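Local coordinates for 3-keto-5-aminohexanoate cleavage enzyme (Ralstonia eutropha, PDB 3C6C), which probably cleaves 3-keto-5-aminohexanoate or a related beta-keto acid at a divalent metal site, as its family of TIM-barrel enzymes generally does, at residues Pro38-Met43 with Asp270-Ser275; Asp89-Arg92 with Asp97-Leu100; Val127-Arg132 with Thr166-Ala171; Met213-Leu218 with Ile229-Leu234. One frame throughout, in Å; residues are numbered along the deposited sequence.

The chain folds as a TIM beta/alpha-barrel, and the four contacts sample different levels of it. Contact 1 closes over most of the chain and joins two loops that follow barrel strands 23-29 and 264-266; the other three lie within the loop it closes, in the order 2, 3, 4. Contacts 2 and 4 both rest on the barrel sheet, each pairing a strand with a helix of the surrounding layer, on opposite sides of the chain's centre with their own centres about 29 Å apart. Contact 3, about 33 Å from contact 1 between centres, packs two helices. Contacts 3 and 4 both have neighbouring subunits close by, so the packing inside the chain there adjoins the assembly's interfaces.

Contact 1: Pro38-Met43 with Asp270-Ser275; sequences PKHPSM and DNLYLS. With EDO (1,2-ethanediol), chain F.
The imidazole of His40 presents its CD2 edge to the backbone O of Leu272, near the ring plane at 3.9 Å from CD2, while Phe279 meets the ring with the planes at about 45°. Two loops of the TIM barrel come together here, one following strand 23-29 and the other strand 264-266, near the metal-bearing end of the barrel: the Met43 side chain is about 11 Å from the nickel ion. Histidine suits the place because both ring nitrogens are used: ND1 accepts from Ser42 N at 3.1 Å, in the ring plane, and NE2 bonds to Ala280 O. This is consistent with a proton on NE2, and the two bonds fix the ring's rotation.

The other touch is apolar. Leucine suits position 272 because its branched apolar end packs between the loops, CD2 meeting the selenium of Met43, a selenomethionine, as the side chains cross at about a right angle. A bend at chi2 (67°) carries the flexible Met43 chain round, with SE to Leu272 CD2 at 3.8 Å.

Within 270-275, Asn271 makes an Asx turn: OD1 accepts from Tyr273 N, well above the carbonyl plane, and ND2 donates to Tyr273 O at 2.8 Å and also to Gln250. A 1,2-ethanediol, probably from the crystallisation liquor, is held by Ser42, whose OG lies 2.6 Å from its O2.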
loop_
_atom_site.group_PDB
_atom_site.type_symbol
_atom_site.label_atom_id
_atom_site.label_comp_id
_atom_site.label_asym_id
_atom_site.label_seq_id
_atom_site.Cartn_x
_atom_site.Cartn_y
_atom_site.Cartn_z
ATOM N N PRO A 38 -3.811 39.122 -12.604
ATOM C CA PRO A 38 -4.164 40.429 -12.047
ATOM C C PRO A 38 -5.623 40.558 -11.581
ATOM O O PRO A 38 -6.001 41.578 -11.005
ATOM C CB PRO A 38 -3.832 41.423 -13.182
ATOM C CG PRO A 38 -3.367 40.659 -14.304
ATOM C CD PRO A 38 -3.399 39.188 -14.010
ATOM N N LYS A 39 -6.423 39.525 -11.800
ATOM C CA LYS A 39 -7.757 39.473 -11.154
ATOM C C LYS A 39 -7.647 39.277 -9.636
ATOM O O LYS A 39 -8.536 39.669 -8.880
ATOM C CB LYS A 39 -8.633 38.384 -11.738
ATOM C CG LYS A 39 -9.131 38.776 -13.088
ATOM C CD LYS A 39 -10.101 37.772 -13.663
ATOM C CE LYS A 39 -10.690 38.320 -14.963
ATOM N NZ LYS A 39 -11.835 37.506 -15.473
ATOM N N HIS A 40 -6.527 38.713 -9.215
ATOM C CA HIS A 40 -6.249 38.578 -7.771
ATOM C C HIS A 40 -5.818 39.942 -7.211
ATOM O O HIS A 40 -4.767 40.453 -7.550
ATOM C CB HIS A 40 -5.196 37.518 -7.466
ATOM C CG HIS A 40 -5.096 37.210 -5.999
ATOM N ND1 HIS A 40 -4.914 38.205 -5.058
ATOM C CD2 HIS A 40 -5.178 36.042 -5.304
ATOM C CE1 HIS A 40 -4.886 37.662 -3.848
ATOM N NE2 HIS A 40 -5.052 36.353 -3.966
ATOM N N PRO A 41 -6.640 40.545 -6.351
ATOM C CA PRO A 41 -6.472 41.969 -6.056
ATOM C C PRO A 41 -5.402 42.316 -5.041
ATOM O O PRO A 41 -5.169 43.488 -4.765
ATOM C CB PRO A 41 -7.846 42.364 -5.516
ATOM C CG PRO A 41 -8.366 41.109 -4.916
ATOM C CD PRO A 41 -7.880 40.000 -5.766
ATOM N N SER A 42 -4.782 41.291 -4.474
ATOM C CA SER A 42 -3.762 41.483 -3.433
ATOM C C SER A 42 -2.564 40.568 -3.606
ATOM O O SER A 42 -1.852 40.278 -2.660
ATOM C CB SER A 42 -4.341 41.311 -2.011
ATOM O OG SER A 42 -4.891 40.021 -1.816
HETATM N N MSE A 43 -2.314 40.149 -4.833
HETATM C CA MSE A 43 -1.163 39.284 -5.112
HETATM C C MSE A 43 0.130 39.991 -4.657
HETATM O O MSE A 43 0.326 41.143 -5.033
HETATM C CB MSE A 43 -1.066 38.953 -6.593
HETATM C CG MSE A 43 -0.159 37.799 -6.871
HETATM SE SE MSE A 43 -0.882 36.120 -6.175
HETATM C CE MSE A 43 0.644 35.106 -6.313
ATOM N N ASP A 270 0.933 28.305 -4.483
ATOM C CA ASP A 270 0.392 26.986 -4.849
ATOM C C ASP A 270 -1.098 26.973 -5.211
ATOM O O ASP A 270 -1.565 26.059 -5.867
ATOM C CB ASP A 270 0.592 25.979 -3.713
ATOM C CG ASP A 270 2.029 25.805 -3.321
ATOM O OD1 ASP A 270 2.922 25.939 -4.202
ATOM O OD2 ASP A 270 2.270 25.517 -2.114
ATOM N N ASN A 271 -1.809 27.990 -4.753
ATOM C CA ASN A 271 -3.250 28.080 -4.884
ATOM C C ASN A 271 -3.724 29.485 -4.616
ATOM O O ASN A 271 -3.408 30.043 -3.577
ATOM C CB ASN A 271 -3.917 27.143 -3.862
ATOM C CG ASN A 271 -5.405 27.391 -3.739
ATOM O OD1 ASN A 271 -6.116 27.502 -4.748
ATOM N ND2 ASN A 271 -5.881 27.461 -2.521
ATOM N N LEU A 272 -4.486 30.053 -5.554
ATOM C CA LEU A 272 -5.004 31.415 -5.384
ATOM C C LEU A 272 -6.349 31.540 -4.654
ATOM O O LEU A 272 -6.762 32.641 -4.274
ATOM C CB LEU A 272 -5.131 32.092 -6.754
ATOM C CG LEU A 272 -3.849 32.265 -7.580
ATOM C CD1 LEU A 272 -4.191 33.116 -8.824
ATOM C CD2 LEU A 272 -2.715 32.904 -6.803
ATOM N N TYR A 273 -7.037 30.415 -4.474
ATOM C CA TYR A 273 -8.458 30.420 -4.094
ATOM C C TYR A 273 -8.793 29.862 -2.718
ATOM O O TYR A 273 -8.343 28.790 -2.318
ATOM C CB TYR A 273 -9.286 29.660 -5.142
ATOM C CG TYR A 273 -9.209 30.270 -6.512
ATOM C CD1 TYR A 273 -10.029 31.330 -6.861
ATOM C CD2 TYR A 273 -8.301 29.799 -7.446
ATOM C CE1 TYR A 273 -9.952 31.895 -8.130
ATOM C CE2 TYR A 273 -8.220 30.353 -8.703
ATOM C CZ TYR A 273 -9.050 31.386 -9.037
ATOM O OH TYR A 273 -8.925 31.927 -10.305
ATOM N N LEU A 274 -9.650 30.612 -2.029
ATOM C CA LEU A 274 -10.117 30.209 -0.700
ATOM C C LEU A 274 -11.194 29.173 -0.944
ATOM O O LEU A 274 -11.286 28.150 -0.275
ATOM C CB LEU A 274 -10.641 31.411 0.084
ATOM C CG LEU A 274 -10.979 31.137 1.545
ATOM C CD1 LEU A 274 -9.738 30.725 2.332
ATOM C CD2 LEU A 274 -11.674 32.369 2.156
ATOM N N SER A 275 -11.989 29.480 -1.948
ATOM C CA SER A 275 -13.030 28.596 -2.453
ATOM C C SER A 275 -13.316 28.882 -3.890
ATOM O O SER A 275 -12.714 29.762 -4.504
ATOM C CB SER A 275 -14.329 28.718 -1.637
ATOM O OG SER A 275 -14.857 30.029 -1.640
HETATM C C1 EDO F . -8.850 38.568 -2.196
HETATM O O1 EDO F . -10.189 39.100 -2.246
HETATM C C2 EDO F . -8.156 39.003 -0.917
HETATM O O2 EDO F . -7.407 40.199 -1.168
#

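Contact 2: Asp89-Arg92 with Asp97-Leu100; sequences DRVR and DIVL
Methyl-to-methyl packing centred on Val91 is one part of this contact. The CG1 of Val91 meets CG2 of Ile98 at 3.8 Å and CD2 of Leu100 at 4.1 Å, so a single branch touches both residues. Chi1 of 173° sets that branch anti to the backbone N and aims it across to the second segment. The Val91 and Leu100 side chains run past each other in opposite directions, whereas Val91 and Ile98 meet at a slant. Beta-branched valine and isoleucine suit these places: each offers a methyl close to its own backbone, and the short gap between the helix and the chain entering strand 99-103 is filled without a long side chain. Ala51 and Cys54 of helix 47-60 also pack on Val91.

A second kind of contact pairs charge with hydrocarbon. Arg92 runs extended from CG to NE, and its NE comes within 3.8 Å of Leu100 CD1, the leucine methyl approaching the guanidinium obliquely. Leucine suits this position because its two methyls diverge, CD1 going to Arg92 and CD2 to Val91.

The polar work of Arg92 is done outside the pair: NH1 donates to the carbonyl of Cys139, with a weaker bond from NH2 to that of Leu140. The arginine thus ties this part of the chain to the segment ahead of strand 143-147 while resting on Leu100.

Helix 81-92 returns here through a short turn into strand 99-103, the alpha-to-beta connection of a beta-alpha-beta unit in a TIM barrel, with the helix's apolar side laid against the barrel strands.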
loop_
_atom_site.group_PDB
_atom_site.type_symbol
_atom_site.label_atom_id
_atom_site.label_comp_id
_atom_site.label_asym_id
_atom_site.label_seq_id
_atom_site.Cartn_x
_atom_site.Cartn_y
_atom_site.Cartn_z
ATOM N N ASP A 89 15.245 41.845 4.705
ATOM C CA ASP A 89 15.482 43.012 5.568
ATOM C C ASP A 89 14.162 43.508 6.167
ATOM O O ASP A 89 14.086 43.835 7.349
ATOM C CB ASP A 89 16.208 44.145 4.839
ATOM C CG ASP A 89 17.685 43.832 4.571
ATOM O OD1 ASP A 89 18.206 42.829 5.121
ATOM O OD2 ASP A 89 18.319 44.605 3.800
ATOM N N ARG A 90 13.131 43.541 5.335
ATOM C CA ARG A 90 11.782 43.940 5.777
ATOM C C ARG A 90 11.187 42.986 6.806
ATOM O O ARG A 90 10.641 43.417 7.810
ATOM C CB ARG A 90 10.797 44.146 4.609
ATOM C CG ARG A 90 11.121 45.349 3.731
ATOM C CD ARG A 90 10.083 45.516 2.665
ATOM N NE ARG A 90 10.395 46.625 1.791
ATOM C CZ ARG A 90 10.002 47.877 2.032
ATOM N NH1 ARG A 90 9.297 48.149 3.114
ATOM N NH2 ARG A 90 10.299 48.846 1.197
ATOM N N VAL A 91 11.279 41.692 6.558
ATOM C CA VAL A 91 10.641 40.714 7.466
ATOM C C VAL A 91 11.376 40.766 8.807
ATOM O O VAL A 91 10.785 40.812 9.881
ATOM C CB VAL A 91 10.630 39.274 6.900
ATOM C CG1 VAL A 91 10.095 38.287 7.979
ATOM C CG2 VAL A 91 9.815 39.207 5.595
ATOM N N ARG A 92 12.686 40.812 8.715
ATOM C CA ARG A 92 13.544 40.774 9.905
ATOM C C ARG A 92 13.392 42.011 10.780
ATOM O O ARG A 92 13.721 41.962 11.962
ATOM C CB ARG A 92 15.027 40.568 9.551
ATOM C CG ARG A 92 15.328 39.137 9.196
ATOM C CD ARG A 92 16.720 38.946 8.635
ATOM N NE ARG A 92 17.020 37.542 8.400
ATOM C CZ ARG A 92 17.983 37.117 7.585
ATOM N NH1 ARG A 92 18.711 37.992 6.919
ATOM N NH2 ARG A 92 18.207 35.829 7.426
ATOM N N ASP A 97 8.672 37.437 14.025
ATOM C CA ASP A 97 9.602 36.339 13.694
ATOM C C ASP A 97 8.904 35.218 12.943
ATOM O O ASP A 97 7.723 34.895 13.161
ATOM C CB ASP A 97 10.253 35.788 14.952
ATOM C CG ASP A 97 11.229 34.662 14.671
ATOM O OD1 ASP A 97 12.171 34.839 13.850
ATOM O OD2 ASP A 97 11.089 33.618 15.331
ATOM N N ILE A 98 9.674 34.677 12.023
ATOM C CA ILE A 98 9.310 33.505 11.199
ATOM C C ILE A 98 10.607 32.965 10.563
ATOM O O ILE A 98 11.515 33.748 10.217
ATOM C CB ILE A 98 8.211 33.874 10.143
ATOM C CG1 ILE A 98 7.651 32.608 9.456
ATOM C CG2 ILE A 98 8.735 34.924 9.125
ATOM C CD1 ILE A 98 6.291 32.814 8.784
ATOM N N VAL A 99 10.699 31.647 10.428
ATOM C CA VAL A 99 11.857 31.003 9.772
ATOM C C VAL A 99 11.736 31.354 8.286
ATOM O O VAL A 99 10.654 31.277 7.723
ATOM C CB VAL A 99 11.900 29.462 9.988
ATOM C CG1 VAL A 99 13.105 28.823 9.250
ATOM C CG2 VAL A 99 11.917 29.139 11.493
ATOM N N LEU A 100 12.854 31.776 7.699
ATOM C CA LEU A 100 12.904 32.103 6.270
ATOM C C LEU A 100 13.478 30.964 5.432
ATOM O O LEU A 100 14.511 30.389 5.738
ATOM C CB LEU A 100 13.721 33.370 6.018
ATOM C CG LEU A 100 13.313 34.627 6.760
ATOM C CD1 LEU A 100 14.230 35.791 6.419
ATOM C CD2 LEU A 100 11.849 34.923 6.491
#

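Contact 3: Val127-Arg132 with Thr166-Ala171; sequences VPVAER and TRTLRA
Two helices of the TIM-barrel protein meet here, the short helix 129-132 and the first turns of helix 166-179, in a small helix-helix packing between Val129 and Arg132 on one and Thr168 and Ala171 on the other. Thr168 and Ala171 lie one turn apart, so both turn toward the short helix.

Val129 reaches between them with CG2, which lies 3.9 Å from Ala171 CB and 3.9 Å from Thr168 CG2. Alanine suits its place because its single methyl lets the helices come close, and the valine and threonine side chains slide past each other in opposite directions.

Thr168 divides its branches between two tasks. With OG1 beside the backbone N (chi1 -72°), CG2 is left anti to that N and faces 127-132, while OG1 has Glu117 of the second subunit as a hydrogen-bond partner. Salt bridges from Arg167 to Glu117 and from Arg170 to Glu159 of that subunit flank it, so the same helix start serves both the packing inside the chain and the subunit interface.

Arg132 comes in at about a right angle to Thr168, whose CG2 sits over one face of the guanidinium, 3.5 Å above its plane and offset toward the rim; NH1 is the nearest atom, at 3.6 Å. Arginine fits because its flat end can receive a methyl on a face while its N-H groups remain available for hydrogen bonds. NH1 donates to Asn164 OD1, and NE donates to Val127 O, just ahead of its own helix, at 2.9 Å.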
loop_
_atom_site.group_PDB
_atom_site.type_symbol
_atom_site.label_atom_id
_atom_site.label_comp_id
_atom_site.label_asym_id
_atom_site.label_seq_id
_atom_site.Cartn_x
_atom_site.Cartn_y
_atom_site.Cartn_z
ATOM N N VAL A 127 22.157 28.584 -15.159
ATOM C CA VAL A 127 23.304 29.347 -14.701
ATOM C C VAL A 127 24.136 28.615 -13.664
ATOM O O VAL A 127 23.680 27.685 -13.004
ATOM C CB VAL A 127 22.894 30.745 -14.190
ATOM C CG1 VAL A 127 22.217 31.546 -15.314
ATOM C CG2 VAL A 127 21.982 30.652 -13.016
ATOM N N PRO A 128 25.390 29.022 -13.535
ATOM C CA PRO A 128 26.288 28.304 -12.652
ATOM C C PRO A 128 25.969 28.448 -11.186
ATOM O O PRO A 128 25.262 29.373 -10.769
ATOM C CB PRO A 128 27.663 28.930 -12.957
ATOM C CG PRO A 128 27.508 29.526 -14.289
ATOM C CD PRO A 128 26.101 30.009 -14.366
ATOM N N VAL A 129 26.530 27.513 -10.431
ATOM C CA VAL A 129 26.319 27.441 -8.979
ATOM C C VAL A 129 26.580 28.787 -8.306
ATOM O O VAL A 129 25.788 29.269 -7.498
ATOM C CB VAL A 129 27.193 26.332 -8.338
ATOM C CG1 VAL A 129 27.285 26.511 -6.824
ATOM C CG2 VAL A 129 26.627 24.960 -8.716
ATOM N N ALA A 130 27.683 29.415 -8.682
ATOM C CA ALA A 130 28.129 30.617 -7.968
ATOM C C ALA A 130 27.074 31.713 -8.111
ATOM O O ALA A 130 26.807 32.498 -7.182
ATOM C CB ALA A 130 29.461 31.108 -8.494
ATOM N N GLU A 131 26.459 31.763 -9.282
ATOM C CA GLU A 131 25.427 32.778 -9.497
ATOM C C GLU A 131 24.128 32.354 -8.815
ATOM O O GLU A 131 23.414 33.163 -8.230
ATOM C CB GLU A 131 25.173 33.050 -10.972
ATOM C CG GLU A 131 24.558 34.431 -11.136
ATOM C CD GLU A 131 24.119 34.738 -12.545
ATOM O OE1 GLU A 131 24.617 34.100 -13.509
ATOM O OE2 GLU A 131 23.264 35.631 -12.672
ATOM N N ARG A 132 23.855 31.066 -8.864
ATOM C CA ARG A 132 22.606 30.547 -8.278
ATOM C C ARG A 132 22.515 30.861 -6.790
ATOM O O ARG A 132 21.424 31.047 -6.241
ATOM C CB ARG A 132 22.478 29.040 -8.471
ATOM C CG ARG A 132 22.086 28.629 -9.858
ATOM C CD ARG A 132 21.806 27.160 -9.841
ATOM N NE ARG A 132 21.829 26.522 -11.150
ATOM C CZ ARG A 132 21.348 25.300 -11.350
ATOM N NH1 ARG A 132 20.829 24.647 -10.307
ATOM N NH2 ARG A 132 21.381 24.737 -12.561
ATOM N N THR A 166 23.315 16.022 -11.165
ATOM C CA THR A 166 23.704 15.553 -9.833
ATOM C C THR A 166 25.009 16.255 -9.419
ATOM O O THR A 166 25.296 16.478 -8.235
ATOM C CB THR A 166 23.821 14.009 -9.775
ATOM O OG1 THR A 166 24.718 13.553 -10.797
ATOM C CG2 THR A 166 22.418 13.342 -9.952
ATOM N N ARG A 167 25.770 16.648 -10.432
ATOM C CA ARG A 167 27.047 17.347 -10.224
ATOM C C ARG A 167 26.788 18.728 -9.618
ATOM O O ARG A 167 27.393 19.161 -8.617
ATOM C CB ARG A 167 27.769 17.494 -11.569
ATOM C CG ARG A 167 29.092 18.219 -11.518
ATOM C CD ARG A 167 29.762 18.220 -12.911
ATOM N NE ARG A 167 28.914 18.862 -13.914
ATOM C CZ ARG A 167 28.805 18.469 -15.180
ATOM N NH1 ARG A 167 29.489 17.420 -15.611
ATOM N NH2 ARG A 167 27.988 19.111 -16.008
ATOM N N THR A 168 25.862 19.416 -10.251
ATOM C CA THR A 168 25.416 20.729 -9.764
ATOM C C THR A 168 24.746 20.660 -8.398
ATOM O O THR A 168 24.964 21.513 -7.546
ATOM C CB THR A 168 24.534 21.437 -10.799
ATOM O OG1 THR A 168 25.397 21.847 -11.866
ATOM C CG2 THR A 168 23.806 22.673 -10.212
ATOM N N LEU A 169 23.954 19.616 -8.185
ATOM C CA LEU A 169 23.249 19.449 -6.912
ATOM C C LEU A 169 24.236 19.186 -5.772
ATOM O O LEU A 169 24.083 19.692 -4.636
ATOM C CB LEU A 169 22.202 18.327 -7.004
ATOM C CG LEU A 169 20.981 18.643 -7.881
ATOM C CD1 LEU A 169 20.119 17.379 -8.033
ATOM C CD2 LEU A 169 20.184 19.839 -7.342
ATOM N N ARG A 170 25.266 18.402 -6.079
ATOM C CA ARG A 170 26.298 18.127 -5.081
ATOM C C ARG A 170 27.016 19.424 -4.689
ATOM O O ARG A 170 27.305 19.668 -3.519
ATOM C CB ARG A 170 27.313 17.084 -5.578
ATOM C CG ARG A 170 26.767 15.703 -5.554
ATOM C CD ARG A 170 27.692 14.750 -6.254
ATOM N NE ARG A 170 27.331 13.369 -5.955
ATOM C CZ ARG A 170 26.867 12.505 -6.853
ATOM N NH1 ARG A 170 26.755 12.860 -8.133
ATOM N NH2 ARG A 170 26.548 11.283 -6.467
ATOM N N ALA A 171 27.301 20.248 -5.690
ATOM C CA ALA A 171 28.035 21.507 -5.460
ATOM C C ALA A 171 27.189 22.490 -4.642
ATOM O O ALA A 171 27.698 23.165 -3.718
ATOM C CB ALA A 171 28.480 22.128 -6.773
#

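Contact 4: Met213-Leu218 with Ile229-Leu234; sequences MVLGVL and IYQRNL
Val214 O and the amide nitrogen of Gln231 are joined through one water, which donates to Val214 O at 2.8 Å and accepts from Gln231 NE2 at 3.0 Å. The bridge gives a buried carbonyl and a buried amide a shared partner. Glutamine suits this place because its chain, extended beyond CG, is long enough to carry the amide from the helix to the strand end.

The same amide passes close to apolar groups. Met213, a selenomethionine, slides along Gln231 in the opposite direction, its SE 3.8 Å from NE2 and 3.9 Å from Gln231 CB. Leu215 adds its CD2 at 4.1 Å from NE2 of Gln231.

These residues join the first strand and the helix of a beta-alpha-beta unit of the TIM barrel, made of strand 210-214, helix 225-232 and strand 240-244. Met213 points out from the strand toward the helix. Its chain is extended beyond CG (chi2 175°), and the terminal CE arrives at the helix backbone, 3.5 Å from Arg232 N. A long, unbranched and flexible side chain is apt for spanning that gap, and Trp241 and Met228 pack beside it.

Arg232 meets Met213 through its backbone and the base of its side chain, CB lying 4.1 Å from Met213 CE. Arginine can serve here and further off at once: a bend at chi3 (62°) turns the chain off from Met213, and the guanidinium finds its partners beyond the two segments, NH1 bonding to Leu260 O and NH2 forming a salt bridge with Glu226 of the third subunit.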
loop_
_atom_site.group_PDB
_atom_site.type_symbol
_atom_site.label_atom_id
_atom_site.label_comp_id
_atom_site.label_asym_id
_atom_site.label_seq_id
_atom_site.Cartn_x
_atom_site.Cartn_y
_atom_site.Cartn_z
HETATM N N MSE A 213 7.840 16.575 -0.607
HETATM C CA MSE A 213 7.201 16.071 -1.828
HETATM C C MSE A 213 6.332 17.142 -2.471
HETATM O O MSE A 213 5.384 17.647 -1.857
HETATM C CB MSE A 213 6.269 14.884 -1.541
HETATM C CG MSE A 213 6.821 13.814 -0.684
HETATM SE SE MSE A 213 5.385 12.543 -0.377
HETATM C CE MSE A 213 6.190 11.766 0.985
ATOM N N VAL A 214 6.700 17.474 -3.697
ATOM C CA VAL A 214 5.892 18.270 -4.613
ATOM C C VAL A 214 4.931 17.336 -5.339
ATOM O O VAL A 214 5.349 16.449 -6.093
ATOM C CB VAL A 214 6.774 19.047 -5.648
ATOM C CG1 VAL A 214 5.888 19.971 -6.518
ATOM C CG2 VAL A 214 7.876 19.865 -4.913
ATOM N N LEU A 215 3.636 17.508 -5.085
ATOM C CA LEU A 215 2.615 16.615 -5.650
ATOM C C LEU A 215 1.677 17.305 -6.630
ATOM O O LEU A 215 1.185 18.384 -6.399
ATOM C CB LEU A 215 1.795 15.926 -4.540
ATOM C CG LEU A 215 2.573 15.119 -3.492
ATOM C CD1 LEU A 215 1.664 14.695 -2.350
ATOM C CD2 LEU A 215 3.262 13.891 -4.145
ATOM N N GLY A 216 1.448 16.625 -7.729
ATOM C CA GLY A 216 0.532 17.067 -8.770
ATOM C C GLY A 216 1.085 17.995 -9.817
ATOM O O GLY A 216 0.334 18.576 -10.610
ATOM N N VAL A 217 2.393 18.174 -9.815
ATOM C CA VAL A 217 3.046 18.925 -10.890
ATOM C C VAL A 217 3.302 17.950 -12.040
ATOM O O VAL A 217 3.652 16.784 -11.827
ATOM C CB VAL A 217 4.319 19.607 -10.414
ATOM C CG1 VAL A 217 5.118 20.185 -11.605
ATOM C CG2 VAL A 217 3.956 20.684 -9.403
ATOM N N LEU A 218 3.057 18.405 -13.263
ATOM C CA LEU A 218 3.336 17.570 -14.442
ATOM C C LEU A 218 4.820 17.778 -14.827
ATOM O O LEU A 218 5.279 18.928 -14.880
ATOM C CB LEU A 218 2.408 17.937 -15.602
ATOM C CG LEU A 218 0.899 17.841 -15.295
ATOM C CD1 LEU A 218 0.115 18.231 -16.539
ATOM C CD2 LEU A 218 0.473 16.445 -14.852
ATOM N N ILE A 229 2.028 7.922 0.832
ATOM C CA ILE A 229 2.418 6.784 1.703
ATOM C C ILE A 229 3.662 6.081 1.153
ATOM O O ILE A 229 4.618 5.758 1.871
ATOM C CB ILE A 229 1.270 5.737 1.852
ATOM C CG1 ILE A 229 0.163 6.308 2.733
ATOM C CG2 ILE A 229 1.799 4.416 2.456
ATOM C CD1 ILE A 229 -1.112 5.473 2.763
ATOM N N TYR A 230 3.609 5.862 -0.150
ATOM C CA TYR A 230 4.685 5.140 -0.864
ATOM C C TYR A 230 6.008 5.895 -0.758
ATOM O O TYR A 230 7.047 5.338 -0.363
ATOM C CB TYR A 230 4.322 4.888 -2.334
ATOM C CG TYR A 230 5.524 4.551 -3.175
ATOM C CD1 TYR A 230 6.193 3.342 -3.009
ATOM C CD2 TYR A 230 6.007 5.437 -4.121
ATOM C CE1 TYR A 230 7.323 3.029 -3.779
ATOM C CE2 TYR A 230 7.100 5.147 -4.888
ATOM C CZ TYR A 230 7.768 3.936 -4.717
ATOM O OH TYR A 230 8.852 3.658 -5.483
ATOM N N GLN A 231 5.945 7.188 -1.061
ATOM C CA GLN A 231 7.133 8.016 -1.043
ATOM C C GLN A 231 7.620 8.223 0.394
ATOM O O GLN A 231 8.817 8.281 0.652
ATOM C CB GLN A 231 6.971 9.313 -1.838
ATOM C CG GLN A 231 6.885 9.054 -3.318
ATOM C CD GLN A 231 6.962 10.260 -4.243
ATOM O OE1 GLN A 231 7.339 10.112 -5.409
ATOM N NE2 GLN A 231 6.567 11.440 -3.764
ATOM N N ARG A 232 6.693 8.332 1.333
ATOM C CA ARG A 232 7.073 8.558 2.723
ATOM C C ARG A 232 7.966 7.427 3.197
ATOM O O ARG A 232 8.938 7.625 3.926
ATOM C CB ARG A 232 5.851 8.639 3.649
ATOM C CG ARG A 232 6.215 8.864 5.130
ATOM C CD ARG A 232 5.044 8.620 6.039
ATOM N NE ARG A 232 4.592 7.236 5.959
ATOM C CZ ARG A 232 3.658 6.707 6.738
ATOM N NH1 ARG A 232 3.084 7.445 7.679
ATOM N NH2 ARG A 232 3.305 5.434 6.584
ATOM N N ASN A 233 7.624 6.227 2.761
ATOM C CA ASN A 233 8.304 5.032 3.267
ATOM C C ASN A 233 9.747 4.924 2.744
ATOM O O ASN A 233 10.533 4.137 3.270
ATOM C CB ASN A 233 7.461 3.769 3.013
ATOM C CG ASN A 233 6.126 3.770 3.807
ATOM O OD1 ASN A 233 5.919 4.560 4.729
ATOM N ND2 ASN A 233 5.220 2.886 3.422
ATOM N N LEU A 234 10.077 5.744 1.743
ATOM C CA LEU A 234 11.450 5.817 1.180
ATOM C C LEU A 234 12.312 6.845 1.885
ATOM O O LEU A 234 13.537 6.874 1.740
ATOM C CB LEU A 234 11.425 6.183 -0.297
ATOM C CG LEU A 234 10.733 5.193 -1.241
ATOM C CD1 LEU A 234 10.694 5.769 -2.683
ATOM C CD2 LEU A 234 11.419 3.838 -1.213
HETATM O O HOH W 1 6.693 14.154 -5.073
#